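Local coordinates for protein Sso-CP2 metallo-carboxypetidase (Sulfolobus solfataricus, PDB 4MMO) that probably hydrolyses peptides as a zinc-dependent carboxypeptidase of the M20 family, at residues L144-L155 against P382-I392. Residues are numbered along the deposited sequence; the frame is centred on the assembly and turned at random.
Sequences LEDYIEKNTNKL and PMGLFVYKLGI
Leu-385 and Ile-148 form the apolar centre where helix 144-149 packs beside helix 383-389, the short axes 10.6 Å apart and nearly parallel at 27°. With CG anti to its carbonyl carbon (chi1 -59°), Leu-385 brings its two methyls against Leu-144 and Glu-145: CD1 lies 4.0 Å from Leu-144 CD2, and CD2 sits across the Glu-145 side chain, touching CB, CG and the carboxylate. Ile-148 divides its branches. Its CD1 meets Leu-385 CB and sits over one face of the Phe-386 ring, 4.1 Å from CE1 and displaced toward the rim, whereas CG2 presses on Leu-390 CG at 3.6 Å. Leu-390 then spreads its own methyls, CD1 to Leu-155 CB at 3.8 Å and CD2 to Thr-152 CA at 3.6 Å.

Charged groups line one border of this core. The extended chain of Glu-145 carries OE2 to a long salt bridge of 3.9 Å with Lys-389 NZ, and a water linking the same two atoms donates to OE2 and accepts from NZ. Glu-149, bent at chi2 (-75°), lays OE2 alongside the lysine methylenes, 3.3 Å from Lys-389 CD.

Beneath the pair, Phe-386 and Leu-390 rest on Leu-67 of strand 65-71, and Phe-386 and Tyr-147 both reach Leu-132 of strand 128-134, so both helices cover one face of the mixed sheet of the catalytic domain. Pro-382, touched by Leu-144, lies beside Glu-137, a zinc ligand without metal in this chain. No direct hydrogen bond joins the segments; cohesion therefore rests on branched aliphatic packing, with a loose, water-assisted ion pair at its border probably adding modest electrostatic attraction.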
loop_
_atom_site.group_PDB
_atom_site.type_symbol
_atom_site.label_atom_id
_atom_site.label_comp_id
_atom_site.label_asym_id
_atom_site.label_seq_id
_atom_site.Cartn_x
_atom_site.Cartn_y
_atom_site.Cartn_z
ATOM N N LEU A 144 11.444 18.429 20.407
ATOM C CA LEU A 144 12.211 18.351 21.650
ATOM C C LEU A 144 13.569 19.041 21.546
ATOM O O LEU A 144 14.036 19.648 22.511
ATOM C CB LEU A 144 12.413 16.899 22.091
ATOM C CG LEU A 144 13.205 16.733 23.393
ATOM C CD1 LEU A 144 12.499 17.424 24.549
ATOM C CD2 LEU A 144 13.438 15.264 23.713
ATOM N N GLU A 145 14.207 18.937 20.385
ATOM C CA GLU A 145 15.536 19.515 20.207
ATOM C C GLU A 145 15.502 21.032 20.348
ATOM O O GLU A 145 16.349 21.611 21.023
ATOM C CB GLU A 145 16.126 19.129 18.852
ATOM C CG GLU A 145 17.528 19.680 18.626
ATOM C CD GLU A 145 18.146 19.207 17.328
ATOM O OE1 GLU A 145 17.507 18.400 16.620
ATOM O OE2 GLU A 145 19.274 19.644 17.016
ATOM N N ASP A 146 14.519 21.668 19.712
ATOM C CA ASP A 146 14.389 23.120 19.764
ATOM C C ASP A 146 14.284 23.596 21.205
ATOM O O ASP A 146 14.852 24.624 21.574
ATOM C CB ASP A 146 13.160 23.585 18.976
ATOM C CG ASP A 146 13.326 23.420 17.478
ATOM O OD1 ASP A 146 14.477 23.458 16.995
ATOM O OD2 ASP A 146 12.303 23.256 16.780
ATOM N N TYR A 147 13.559 22.846 22.024
ATOM C CA TYR A 147 13.440 23.184 23.433
ATOM C C TYR A 147 14.776 23.025 24.165
ATOM O O TYR A 147 15.146 23.861 24.989
ATOM C CB TYR A 147 12.378 22.322 24.107
ATOM C CG TYR A 147 12.489 22.350 25.607
ATOM C CD1 TYR A 147 12.032 23.438 26.336
ATOM C CD2 TYR A 147 13.066 21.296 26.295
ATOM C CE1 TYR A 147 12.143 23.470 27.709
ATOM C CE2 TYR A 147 13.180 21.321 27.666
ATOM C CZ TYR A 147 12.719 22.409 28.369
ATOM O OH TYR A 147 12.831 22.436 29.738
ATOM N N ILE A 148 15.498 21.953 23.864
ATOM C CA ILE A 148 16.752 21.672 24.558
ATOM C C ILE A 148 17.828 22.687 24.188
ATOM O O ILE A 148 18.592 23.129 25.046
ATOM C CB ILE A 148 17.249 20.235 24.270
ATOM C CG1 ILE A 148 16.338 19.227 24.973
ATOM C CG2 ILE A 148 18.699 20.045 24.736
ATOM C CD1 ILE A 148 16.626 17.778 24.638
ATOM N N GLU A 149 17.882 23.064 22.915
ATOM C CA GLU A 149 18.921 23.978 22.447
ATOM C C GLU A 149 18.795 25.371 23.065
ATOM O O GLU A 149 19.770 26.120 23.107
ATOM C CB GLU A 149 18.902 24.082 20.919
ATOM C CG GLU A 149 19.204 22.772 20.194
ATOM C CD GLU A 149 20.674 22.379 20.239
ATOM O OE1 GLU A 149 21.428 22.924 21.073
ATOM O OE2 GLU A 149 21.077 21.521 19.428
ATOM N N LYS A 150 17.602 25.714 23.546
ATOM C CA LYS A 150 17.376 27.023 24.162
ATOM C C LYS A 150 17.522 26.964 25.687
ATOM O O LYS A 150 17.488 27.997 26.357
ATOM C CB LYS A 150 15.993 27.566 23.777
ATOM C CG LYS A 150 14.885 27.236 24.769
ATOM C CD LYS A 150 13.508 27.619 24.240
ATOM C CE LYS A 150 12.464 27.617 25.351
ATOM N NZ LYS A 150 12.671 28.731 26.320
ATOM N N ASN A 151 17.698 25.759 26.226
ATOM C CA ASN A 151 17.764 25.556 27.671
ATOM C C ASN A 151 18.968 24.720 28.093
ATOM O O ASN A 151 18.914 24.009 29.096
ATOM C CB ASN A 151 16.474 24.892 28.160
ATOM C CG ASN A 151 15.252 25.773 27.961
ATOM O OD1 ASN A 151 14.362 25.456 27.171
ATOM N ND2 ASN A 151 15.206 26.883 28.681
ATOM N N THR A 152 20.057 24.812 27.336
ATOM C CA THR A 152 21.241 24.004 27.614
ATOM C C THR A 152 21.824 24.268 29.004
ATOM O O THR A 152 22.184 23.328 29.712
ATOM C CB THR A 152 22.345 24.198 26.549
ATOM O OG1 THR A 152 22.574 25.594 26.319
ATOM C CG2 THR A 152 21.953 23.524 25.245
ATOM N N ASN A 153 21.923 25.534 29.396
ATOM C CA ASN A 153 22.441 25.859 30.724
ATOM C C ASN A 153 21.523 25.327 31.823
ATOM O O ASN A 153 21.986 24.741 32.798
ATOM C CB ASN A 153 22.636 27.367 30.887
ATOM C CG ASN A 153 23.783 27.903 30.047
ATOM O OD1 ASN A 153 24.719 27.177 29.710
ATOM N ND2 ASN A 153 23.715 29.184 29.709
ATOM N N LYS A 154 20.220 25.515 31.652
ATOM C CA LYS A 154 19.249 25.067 32.644
ATOM C C LYS A 154 19.274 23.547 32.844
ATOM O O LYS A 154 19.011 23.056 33.940
ATOM C CB LYS A 154 17.837 25.512 32.248
ATOM C CG LYS A 154 16.747 24.938 33.146
ATOM C CD LYS A 154 15.505 25.816 33.196
ATOM C CE LYS A 154 14.483 25.419 32.151
ATOM N NZ LYS A 154 13.288 26.306 32.211
ATOM N N LEU A 155 19.597 22.815 31.784
ATOM C CA LEU A 155 19.527 21.358 31.803
ATOM C C LEU A 155 20.859 20.689 32.123
ATOM O O LEU A 155 20.967 19.465 32.056
ATOM C CB LEU A 155 19.025 20.850 30.452
ATOM C CG LEU A 155 17.590 21.242 30.107
ATOM C CD1 LEU A 155 17.278 20.856 28.670
ATOM C CD2 LEU A 155 16.613 20.585 31.069
ATOM N N PRO A 382 15.440 9.575 21.837
ATOM C CA PRO A 382 16.206 10.815 21.628
ATOM C C PRO A 382 17.441 10.970 22.533
ATOM O O PRO A 382 17.793 12.081 22.934
ATOM C CB PRO A 382 15.167 11.912 21.899
ATOM C CG PRO A 382 14.196 11.284 22.830
ATOM C CD PRO A 382 14.109 9.846 22.414
ATOM N N MET A 383 18.107 9.856 22.825
ATOM C CA MET A 383 19.338 9.861 23.605
ATOM C C MET A 383 20.382 10.763 22.958
ATOM O O MET A 383 21.156 11.430 23.647
ATOM C CB MET A 383 19.876 8.436 23.708
ATOM C CG MET A 383 20.981 8.231 24.722
ATOM S SD MET A 383 21.227 6.467 25.026
ATOM C CE MET A 383 22.677 6.486 26.073
ATOM N N GLY A 384 20.386 10.787 21.628
ATOM C CA GLY A 384 21.331 11.587 20.867
ATOM C C GLY A 384 21.335 13.056 21.232
ATOM O O GLY A 384 22.386 13.690 21.245
ATOM N N LEU A 385 20.163 13.604 21.532
ATOM C CA LEU A 385 20.064 15.012 21.893
ATOM C C LEU A 385 20.801 15.289 23.195
ATOM O O LEU A 385 21.506 16.289 23.320
ATOM C CB LEU A 385 18.599 15.430 22.035
ATOM C CG LEU A 385 17.732 15.233 20.795
ATOM C CD1 LEU A 385 16.329 15.751 21.064
ATOM C CD2 LEU A 385 18.345 15.919 19.574
ATOM N N PHE A 386 20.638 14.399 24.165
ATOM C CA PHE A 386 21.222 14.607 25.479
ATOM C C PHE A 386 22.737 14.431 25.433
ATOM O O PHE A 386 23.478 15.183 26.063
ATOM C CB PHE A 386 20.573 13.664 26.493
ATOM C CG PHE A 386 19.114 13.939 26.711
ATOM C CD1 PHE A 386 18.710 14.957 27.559
ATOM C CD2 PHE A 386 18.148 13.202 26.051
ATOM C CE1 PHE A 386 17.370 15.227 27.755
ATOM C CE2 PHE A 386 16.802 13.464 26.245
ATOM C CZ PHE A 386 16.413 14.478 27.097
ATOM N N VAL A 387 23.197 13.458 24.659
ATOM C CA VAL A 387 24.624 13.186 24.555
ATOM C C VAL A 387 25.345 14.231 23.702
ATOM O O VAL A 387 26.393 14.734 24.092
ATOM C CB VAL A 387 24.875 11.782 23.974
ATOM C CG1 VAL A 387 26.366 11.534 23.767
ATOM C CG2 VAL A 387 24.290 10.728 24.894
ATOM N N TYR A 388 24.781 14.564 22.545
ATOM C CA TYR A 388 25.477 15.416 21.582
ATOM C C TYR A 388 25.178 16.900 21.751
ATOM O O TYR A 388 26.080 17.730 21.636
ATOM C CB TYR A 388 25.149 14.977 20.154
ATOM C CG TYR A 388 25.631 13.578 19.842
ATOM C CD1 TYR A 388 26.929 13.188 20.148
ATOM C CD2 TYR A 388 24.788 12.645 19.264
ATOM C CE1 TYR A 388 27.376 11.912 19.874
ATOM C CE2 TYR A 388 25.227 11.361 18.986
ATOM C CZ TYR A 388 26.519 11.001 19.294
ATOM O OH TYR A 388 26.958 9.727 19.021
ATOM N N LYS A 389 23.923 17.241 22.022
ATOM C CA LYS A 389 23.543 18.645 22.119
ATOM C C LYS A 389 23.766 19.187 23.530
ATOM O O LYS A 389 24.255 20.303 23.694
ATOM C CB LYS A 389 22.096 18.853 21.671
ATOM C CG LYS A 389 21.757 18.172 20.356
ATOM C CD LYS A 389 22.667 18.637 19.224
ATOM C CE LYS A 389 22.268 18.005 17.898
ATOM N NZ LYS A 389 22.991 18.605 16.740
ATOM N N LEU A 390 23.421 18.396 24.543
ATOM C CA LEU A 390 23.654 18.790 25.933
ATOM C C LEU A 390 25.037 18.364 26.416
ATOM O O LEU A 390 25.475 18.764 27.496
ATOM C CB LEU A 390 22.585 18.203 26.859
ATOM C CG LEU A 390 21.290 18.995 27.050
ATOM C CD1 LEU A 390 20.377 18.247 28.006
ATOM C CD2 LEU A 390 21.550 20.402 27.571
ATOM N N GLY A 391 25.716 17.542 25.625
ATOM C CA GLY A 391 27.074 17.143 25.941
ATOM C C GLY A 391 27.189 16.259 27.169
ATOM O O GLY A 391 28.213 16.282 27.848
ATOM N N ILE A 392 26.147 15.482 27.458
ATOM C CA ILE A 392 26.177 14.559 28.593
ATOM C C ILE A 392 26.583 13.161 28.136
ATOM O O ILE A 392 25.750 12.365 27.703
ATOM C CB ILE A 392 24.823 14.491 29.321
ATOM C CG1 ILE A 392 24.372 15.898 29.728
ATOM C CG2 ILE A 392 24.936 13.592 30.549
ATOM C CD1 ILE A 392 23.013 15.946 30.399
HETATM O O HOH W 1 21.281 19.049 14.896
#